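Local atomic coordinates of carbonic anhydrase (Unidentified, PDB entry 3R1W), a protein that probably catalyses the reversible hydration of carbon dioxide to bicarbonate, as a trimeric carbonic anhydrase built on a left-handed parallel beta-helix. Residues 114-120 with 131-137; 120-124 with 137-143; 127-131 with 164-168. The contacts are given in a common frame with arbitrary orientation. Residues are numbered along the deposited sequence.

Contact 1: residues 114-120 with 131-137; sequences GMKSMIM and VAAGATV
Gly114 opens a type II turn (to Ser117) beside an equivalent one, Ala132 to Ala135. Its N donates to Val131 O (2.7 Å), and its CA sits 3.8 Å from Ala133 CA; an ideal CB would clash with Ala133 N and Val131 O, so glycine suits. Met115 O accepts from Gly134 N (3.0 Å). Gly134 takes the positive-phi position easily (80°); Lys116 (72°) does so despite its CB. Lys116 NZ bonds to Gln99 of its own and of the second subunit. Ser117, chi1 p, ties its OG to Gly114 O (2.8 Å). The two segments then run as parallel strands, Met118 beside Thr136 and Ile119 beside Val137 (CA-CA 4.7 Å): the 18-residue offset is one coil of a left-handed beta-helix, three hexapeptides. Met118 N reaches Ala135 O (2.7 Å), and Val137 N reaches Met118 O (2.8 Å). Branched Ile119 (m, m) suits the interior, its CD1 meeting Val137 CG2 at 3.3 Å and Val131 CG1 at 4.1 Å. Met120 N donates to Val137 O (3.1 Å).

Contact 2: residues 120-124 with 137-143; sequences MDGAI and VSPGKVL
Two successive coils stack here through their backbones at a corner of the beta-helix, where the chain turns from one flat sheet into the next. Each segment rounds the corner in a type II turn, Met120 to Ala123 and Ser138 to Lys141, closed by Ala123 N to Met120 O and Lys141 N to Ser138 O, both 3.1 Å. The turns stack with equivalent residues 18 apart, Gly122 over Gly140; the nearest CA pair is Ala123 and Gly140, 4.1 Å. Gly122 and Gly140 hold the positive-phi position (80° and 82°), which costs a residue without CB little; Pro139, with phi -56°, fits the preceding position, which its ring constrains to such a value.

The first bond across, Met120 N to Val137 O (3.1 Å), enters the corner; at its apex Gly140 N makes only a weak bond to Asp121 O (3.0 Å). An 18-residue offset, one coil of a left-handed hexapeptide-repeat helix, relates the two turns and then pairs Ile124 with Val142 in parallel (CA-CA 4.7 Å). Here Ile124 N donates to Lys141 O (2.9 Å) and Leu143 N to Ile124 O (2.8 Å), both nearly straight.

Side chains divide by place. Small Ala123 is buried, its CB 3.9 Å from Val137 CG1. Ile124 and Val142 share the exposed face, Ile124 CB lying 4.4 Å from Val142 CG2. Met120 CB touches Pro139 CG at 3.9 Å, and Met120 also packs on Ala133 of the third subunit. Asp121 turns its carboxylate away from the second coil, hydrogen-bonding Thr76 through OD2 and His103 through OD1.

Contact 3: residues 127-131 with 164-168; sequences DEVIV and ERSFF
Glu164, in the first turn of the helix 162-184, directs its CA-to-CB bond toward the residues 127-131. Ile130 (m, t) points toward the helix in return, and Ile130 CD1 packs along the glutamate side chain (Glu164 CB and CG at 3.9 Å, CD at 3.8 Å), while the carboxylate oxygens bond elsewhere: OE2 in a salt bridge to Arg158 and OE1 in a hydrogen bond to Thr161 N. One residue on, Arg165 leaves the helix sideways, chi1 t with chi2 near -97°, and bends its guanidinium back to Glu128. Arg165 NH2 donates to Glu128 OE2 at 2.9 Å, and Arg165 NE adds a weak bond to the same Glu128 OE2 at 3.2 Å; the oxygen lies at the guanidinium edge, near its plane. Because Glu128 OE2 also pairs with Arg110, the carboxylate offsets two neighbouring positive charges.

This is the place where the C-terminal helix, having followed the antiparallel strand 155-159, is laid against the side of the left-handed beta-helix, as in gamma-class carbonic anhydrases. Glu128 has left-handed backbone angles (57°/52°), the chain bends there, and its CA is 6.8 Å from Arg165 CA.

Phe168, one helical turn after Glu164, fills the space between helix and coil. Its chi1 is m, and the ring is buried: Phe168 CE2 lies 3.5 Å from Glu128 CA, and Phe168 CE1 lies 3.4 Å from Val129 O and 3.8 Å from Ile130 CG1. A large flat ring suits this gap, which Leu112 and Ile160 also line.

Contacts 1 and 2 stack the same two coils, meeting at Met120 and Val137: the first covers a turn and the flat strands after it, the second the next corner. Both rest on main-chain bonds, but contact 1 has more buried side chains and touches both other subunits; contact 2 reaches the third, through Met120, and ends on an exposed face. Contact 3 differs in kind, holding a helix to the outside of the coil with side chains rather than paired backbones; it is partly buried, a buried ring beside an exposed arginine. Val131 lies in the ranges of contacts 1 and 3 but does not touch the helix; inside the coil Val131 CG2 meets Leu143 CD1 of contact 2 at 3.6 Å.

Contact 1: residues 114-120 with 131-137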
loop_
_atom_site.group_PDB
_atom_site.type_symbol
_atom_site.label_atom_id
_atom_site.label_comp_id
_atom_site.label_asym_id
_atom_site.label_seq_id
_atom_site.Cartn_x
_atom_site.Cartn_y
_atom_site.Cartn_z
ATOM N N GLY B 114 11.588 -8.159 -0.972
ATOM C CA GLY B 114 11.164 -7.453 -2.172
ATOM C C GLY B 114 9.954 -6.569 -1.966
ATOM O O GLY B 114 9.134 -6.800 -1.071
ATOM N N MET B 115 9.822 -5.552 -2.807
ATOM C CA MET B 115 8.665 -4.673 -2.699
ATOM C C MET B 115 7.371 -5.466 -2.871
ATOM O O MET B 115 7.295 -6.398 -3.672
ATOM C CB MET B 115 8.744 -3.521 -3.709
ATOM C CG MET B 115 9.040 -3.955 -5.119
ATOM S SD MET B 115 9.405 -2.555 -6.223
ATOM C CE MET B 115 9.722 -3.519 -7.705
ATOM N N LYS B 116 6.368 -5.107 -2.080
ATOM C CA LYS B 116 5.039 -5.675 -2.211
ATOM C C LYS B 116 4.968 -7.122 -1.728
ATOM O O LYS B 116 3.958 -7.796 -1.940
ATOM C CB LYS B 116 4.604 -5.598 -3.675
ATOM C CG LYS B 116 3.129 -5.686 -3.898
ATOM C CD LYS B 116 2.494 -4.365 -3.602
ATOM C CE LYS B 116 1.735 -3.831 -4.809
ATOM N NZ LYS B 116 0.949 -2.638 -4.392
ATOM N N SER B 117 6.028 -7.609 -1.089
ATOM C CA SER B 117 5.978 -8.952 -0.530
ATOM C C SER B 117 5.277 -8.924 0.824
ATOM O O SER B 117 5.095 -7.859 1.422
ATOM C CB SER B 117 7.369 -9.581 -0.434
ATOM O OG SER B 117 8.185 -8.910 0.497
ATOM N N MET B 118 4.875 -10.097 1.293
ATOM C CA MET B 118 4.128 -10.212 2.538
ATOM C C MET B 118 4.688 -11.383 3.335
ATOM O O MET B 118 4.819 -12.486 2.809
ATOM C CB MET B 118 2.636 -10.418 2.238
ATOM C CG MET B 118 1.792 -10.653 3.475
ATOM S SD MET B 118 0.029 -10.399 3.178
ATOM C CE MET B 118 -0.063 -8.640 3.024
ATOM N N ILE B 119 5.061 -11.125 4.586
ATOM C CA ILE B 119 5.594 -12.171 5.461
ATOM C C ILE B 119 4.677 -12.265 6.669
ATOM O O ILE B 119 4.490 -11.280 7.381
ATOM C CB ILE B 119 7.000 -11.825 5.976
ATOM C CG1 ILE B 119 7.864 -11.216 4.868
ATOM C CG2 ILE B 119 7.667 -13.056 6.595
ATOM C CD1 ILE B 119 8.102 -12.122 3.700
ATOM N N MET B 120 4.151 -13.458 6.927
ATOM C CA MET B 120 3.039 -13.622 7.866
ATOM C C MET B 120 3.417 -14.225 9.231
ATOM O O MET B 120 4.565 -14.593 9.464
ATOM C CB MET B 120 1.928 -14.421 7.185
ATOM C CG MET B 120 1.507 -13.788 5.848
ATOM S SD MET B 120 0.266 -14.722 4.940
ATOM C CE MET B 120 -1.148 -14.545 6.017
ATOM N N VAL B 131 13.816 -12.514 -0.604
ATOM C CA VAL B 131 12.390 -12.729 -0.837
ATOM C C VAL B 131 12.005 -11.866 -2.028
ATOM O O VAL B 131 12.091 -10.633 -1.974
ATOM C CB VAL B 131 11.526 -12.366 0.398
ATOM C CG1 VAL B 131 10.025 -12.571 0.098
ATOM C CG2 VAL B 131 11.947 -13.199 1.606
ATOM N N ALA B 132 11.625 -12.520 -3.120
ATOM C CA ALA B 132 11.349 -11.820 -4.374
ATOM C C ALA B 132 10.172 -10.886 -4.210
ATOM O O ALA B 132 9.276 -11.137 -3.392
ATOM C CB ALA B 132 11.075 -12.817 -5.491
ATOM N N ALA B 133 10.169 -9.817 -4.999
ATOM C CA ALA B 133 9.058 -8.874 -4.997
ATOM C C ALA B 133 7.726 -9.602 -5.174
ATOM O O ALA B 133 7.606 -10.494 -6.010
ATOM C CB ALA B 133 9.251 -7.837 -6.105
ATOM N N GLY B 134 6.727 -9.217 -4.385
ATOM C CA GLY B 134 5.390 -9.766 -4.533
ATOM C C GLY B 134 5.159 -11.133 -3.908
ATOM O O GLY B 134 4.062 -11.688 -4.023
ATOM N N ALA B 135 6.164 -11.664 -3.221
ATOM C CA ALA B 135 6.037 -12.994 -2.622
ATOM C C ALA B 135 5.150 -12.971 -1.386
ATOM O O ALA B 135 5.038 -11.952 -0.709
ATOM C CB ALA B 135 7.402 -13.553 -2.265
ATOM N N THR B 136 4.516 -14.103 -1.096
ATOM C CA THR B 136 3.843 -14.258 0.189
ATOM C C THR B 136 4.433 -15.440 0.943
ATOM O O THR B 136 4.309 -16.593 0.515
ATOM C CB THR B 136 2.335 -14.482 0.042
ATOM O OG1 THR B 136 1.739 -13.360 -0.617
ATOM C CG2 THR B 136 1.703 -14.655 1.415
ATOM N N VAL B 137 5.078 -15.143 2.066
ATOM C CA VAL B 137 5.655 -16.171 2.921
ATOM C C VAL B 137 4.611 -16.564 3.950
ATOM O O VAL B 137 4.250 -15.767 4.813
ATOM C CB VAL B 137 6.932 -15.659 3.617
ATOM C CG1 VAL B 137 7.541 -16.729 4.523
ATOM C CG2 VAL B 137 7.951 -15.204 2.569
#

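Contact 2: residues 120-124 with 137-143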
loop_
_atom_site.group_PDB
_atom_site.type_symbol
_atom_site.label_atom_id
_atom_site.label_comp_id
_atom_site.label_asym_id
_atom_site.label_seq_id
_atom_site.Cartn_x
_atom_site.Cartn_y
_atom_site.Cartn_z
ATOM N N MET B 120 4.151 -13.458 6.927
ATOM C CA MET B 120 3.039 -13.622 7.866
ATOM C C MET B 120 3.417 -14.225 9.231
ATOM O O MET B 120 4.565 -14.593 9.464
ATOM C CB MET B 120 1.928 -14.421 7.185
ATOM C CG MET B 120 1.507 -13.788 5.848
ATOM S SD MET B 120 0.266 -14.722 4.940
ATOM C CE MET B 120 -1.148 -14.545 6.017
ATOM N N ASP B 121 2.438 -14.310 10.128
ATOM C CA ASP B 121 2.696 -14.676 11.524
ATOM C C ASP B 121 3.529 -15.944 11.681
ATOM O O ASP B 121 3.210 -16.985 11.107
ATOM C CB ASP B 121 1.384 -14.861 12.298
ATOM C CG ASP B 121 0.726 -13.541 12.693
ATOM O OD1 ASP B 121 1.360 -12.482 12.558
ATOM O OD2 ASP B 121 -0.437 -13.571 13.161
ATOM N N GLY B 122 4.578 -15.850 12.486
ATOM C CA GLY B 122 5.349 -17.019 12.853
ATOM C C GLY B 122 6.332 -17.459 11.793
ATOM O O GLY B 122 7.066 -18.430 11.985
ATOM N N ALA B 123 6.363 -16.750 10.670
ATOM C CA ALA B 123 7.361 -17.045 9.651
ATOM C C ALA B 123 8.762 -16.708 10.168
ATOM O O ALA B 123 8.942 -15.780 10.948
ATOM C CB ALA B 123 7.054 -16.279 8.352
ATOM N N ILE B 124 9.757 -17.467 9.720
ATOM C CA ILE B 124 11.133 -17.221 10.112
ATOM C C ILE B 124 11.999 -17.127 8.869
ATOM O O ILE B 124 12.094 -18.077 8.098
ATOM C CB ILE B 124 11.667 -18.353 11.027
ATOM C CG1 ILE B 124 10.892 -18.375 12.346
ATOM C CG2 ILE B 124 13.154 -18.180 11.279
ATOM C CD1 ILE B 124 11.192 -19.580 13.224
ATOM N N VAL B 137 5.078 -15.143 2.066
ATOM C CA VAL B 137 5.655 -16.171 2.921
ATOM C C VAL B 137 4.611 -16.564 3.950
ATOM O O VAL B 137 4.250 -15.767 4.813
ATOM C CB VAL B 137 6.932 -15.659 3.617
ATOM C CG1 VAL B 137 7.541 -16.729 4.523
ATOM C CG2 VAL B 137 7.951 -15.204 2.569
ATOM N N SER B 138 4.145 -17.805 3.859
ATOM C CA SER B 138 3.006 -18.276 4.644
ATOM C C SER B 138 3.285 -18.303 6.150
ATOM O O SER B 138 4.432 -18.343 6.572
ATOM C CB SER B 138 2.601 -19.675 4.169
ATOM O OG SER B 138 2.212 -19.665 2.808
ATOM N N PRO B 139 2.224 -18.290 6.966
ATOM C CA PRO B 139 2.433 -18.334 8.416
ATOM C C PRO B 139 3.254 -19.564 8.803
ATOM O O PRO B 139 2.951 -20.677 8.352
ATOM C CB PRO B 139 1.007 -18.448 8.970
ATOM C CG PRO B 139 0.146 -17.850 7.900
ATOM C CD PRO B 139 0.795 -18.249 6.614
ATOM N N GLY B 140 4.293 -19.352 9.609
ATOM C CA GLY B 140 5.105 -20.444 10.125
ATOM C C GLY B 140 6.179 -20.948 9.179
ATOM O O GLY B 140 6.974 -21.819 9.540
ATOM N N LYS B 141 6.210 -20.402 7.967
ATOM C CA LYS B 141 7.180 -20.839 6.960
ATOM C C LYS B 141 8.614 -20.441 7.325
ATOM O O LYS B 141 8.871 -19.297 7.714
ATOM C CB LYS B 141 6.797 -20.273 5.588
ATOM C CG LYS B 141 7.812 -20.535 4.475
ATOM C CD LYS B 141 7.683 -21.943 3.917
ATOM C CE LYS B 141 8.694 -22.185 2.802
ATOM N NZ LYS B 141 8.623 -23.580 2.310
ATOM N N VAL B 142 9.545 -21.390 7.200
ATOM C CA VAL B 142 10.957 -21.129 7.456
ATOM C C VAL B 142 11.703 -20.965 6.136
ATOM O O VAL B 142 11.631 -21.835 5.261
ATOM C CB VAL B 142 11.612 -22.272 8.260
ATOM C CG1 VAL B 142 13.107 -21.987 8.482
ATOM C CG2 VAL B 142 10.886 -22.468 9.587
ATOM N N LEU B 143 12.396 -19.841 5.987
ATOM C CA LEU B 143 13.207 -19.592 4.794
ATOM C C LEU B 143 14.678 -19.850 5.095
ATOM O O LEU B 143 15.281 -19.171 5.926
ATOM C CB LEU B 143 13.014 -18.161 4.283
ATOM C CG LEU B 143 11.586 -17.736 3.940
ATOM C CD1 LEU B 143 11.597 -16.441 3.140
ATOM C CD2 LEU B 143 10.829 -18.816 3.175
#

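Contact 3: residues 127-131 with 164-168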
loop_
_atom_site.group_PDB
_atom_site.type_symbol
_atom_site.label_atom_id
_atom_site.label_comp_id
_atom_site.label_asym_id
_atom_site.label_seq_id
_atom_site.Cartn_x
_atom_site.Cartn_y
_atom_site.Cartn_z
ATOM N N ASP B 127 19.272 -15.704 7.904
ATOM C CA ASP B 127 20.251 -14.762 7.353
ATOM C C ASP B 127 20.455 -14.969 5.859
ATOM O O ASP B 127 20.382 -16.094 5.369
ATOM C CB ASP B 127 21.621 -14.959 8.013
ATOM C CG ASP B 127 21.642 -14.599 9.481
ATOM O OD1 ASP B 127 20.619 -14.118 10.022
ATOM O OD2 ASP B 127 22.716 -14.796 10.098
ATOM N N GLU B 128 20.745 -13.885 5.147
ATOM C CA GLU B 128 21.170 -13.968 3.751
ATOM C C GLU B 128 20.160 -14.690 2.860
ATOM O O GLU B 128 20.491 -15.621 2.128
ATOM C CB GLU B 128 22.586 -14.578 3.668
ATOM C CG GLU B 128 23.593 -13.721 4.439
ATOM C CD GLU B 128 25.031 -14.230 4.391
ATOM O OE1 GLU B 128 25.277 -15.337 3.867
ATOM O OE2 GLU B 128 25.918 -13.508 4.897
ATOM N N VAL B 129 18.910 -14.234 2.935
ATOM C CA VAL B 129 17.837 -14.757 2.116
ATOM C C VAL B 129 17.308 -13.618 1.253
ATOM O O VAL B 129 17.302 -12.467 1.684
ATOM C CB VAL B 129 16.681 -15.284 3.005
ATOM C CG1 VAL B 129 15.408 -15.457 2.194
ATOM C CG2 VAL B 129 17.098 -16.583 3.717
ATOM N N ILE B 130 16.888 -13.939 0.037
ATOM C CA ILE B 130 16.185 -12.982 -0.811
ATOM C C ILE B 130 14.734 -13.416 -0.949
ATOM O O ILE B 130 14.455 -14.554 -1.336
ATOM C CB ILE B 130 16.811 -12.885 -2.222
ATOM C CG1 ILE B 130 18.192 -12.225 -2.151
ATOM C CG2 ILE B 130 15.889 -12.103 -3.160
ATOM C CD1 ILE B 130 18.967 -12.291 -3.460
ATOM N N VAL B 131 13.816 -12.514 -0.604
ATOM C CA VAL B 131 12.390 -12.729 -0.837
ATOM C C VAL B 131 12.005 -11.866 -2.028
ATOM O O VAL B 131 12.091 -10.633 -1.974
ATOM C CB VAL B 131 11.526 -12.366 0.398
ATOM C CG1 VAL B 131 10.025 -12.571 0.098
ATOM C CG2 VAL B 131 11.947 -13.199 1.606
ATOM N N GLU B 164 24.949 -11.534 -5.243
ATOM C CA GLU B 164 23.776 -11.333 -4.397
ATOM C C GLU B 164 24.162 -11.327 -2.916
ATOM O O GLU B 164 23.638 -10.533 -2.127
ATOM C CB GLU B 164 22.703 -12.383 -4.702
ATOM C CG GLU B 164 21.955 -12.109 -6.003
ATOM C CD GLU B 164 21.087 -13.270 -6.448
ATOM O OE1 GLU B 164 21.312 -14.405 -5.972
ATOM O OE2 GLU B 164 20.172 -13.040 -7.270
ATOM N N ARG B 165 25.091 -12.193 -2.540
ATOM C CA ARG B 165 25.563 -12.204 -1.166
ATOM C C ARG B 165 26.186 -10.859 -0.796
ATOM O O ARG B 165 25.951 -10.333 0.275
ATOM C CB ARG B 165 26.582 -13.317 -0.938
ATOM C CG ARG B 165 26.814 -13.641 0.520
ATOM C CD ARG B 165 28.045 -12.944 1.099
ATOM N NE ARG B 165 27.918 -12.808 2.544
ATOM C CZ ARG B 165 28.306 -11.748 3.236
ATOM N NH1 ARG B 165 28.883 -10.725 2.625
ATOM N NH2 ARG B 165 28.127 -11.722 4.540
ATOM N N SER B 166 26.992 -10.310 -1.695
ATOM C CA SER B 166 27.642 -9.028 -1.416
ATOM C C SER B 166 26.633 -7.877 -1.434
ATOM O O SER B 166 26.864 -6.840 -0.814
ATOM C CB SER B 166 28.799 -8.760 -2.388
ATOM O OG SER B 166 28.324 -8.366 -3.663
ATOM N N PHE B 167 25.511 -8.064 -2.123
ATOM C CA PHE B 167 24.542 -6.975 -2.258
ATOM C C PHE B 167 23.788 -6.667 -0.967
ATOM O O PHE B 167 23.350 -5.538 -0.767
ATOM C CB PHE B 167 23.551 -7.231 -3.398
ATOM C CG PHE B 167 22.600 -6.092 -3.636
ATOM C CD1 PHE B 167 22.988 -4.985 -4.383
ATOM C CD2 PHE B 167 21.319 -6.118 -3.092
ATOM C CE1 PHE B 167 22.114 -3.931 -4.604
ATOM C CE2 PHE B 167 20.436 -5.064 -3.308
ATOM C CZ PHE B 167 20.840 -3.964 -4.064
ATOM N N PHE B 168 23.622 -7.657 -0.092
ATOM C CA PHE B 168 22.904 -7.397 1.157
ATOM C C PHE B 168 23.539 -6.204 1.874
ATOM O O PHE B 168 22.849 -5.288 2.321
ATOM C CB PHE B 168 22.930 -8.610 2.089
ATOM C CG PHE B 168 22.198 -9.817 1.559
ATOM C CD1 PHE B 168 20.850 -9.750 1.244
ATOM C CD2 PHE B 168 22.856 -11.035 1.424
ATOM C CE1 PHE B 168 20.175 -10.865 0.765
ATOM C CE2 PHE B 168 22.192 -12.152 0.951
ATOM C CZ PHE B 168 20.846 -12.072 0.627
#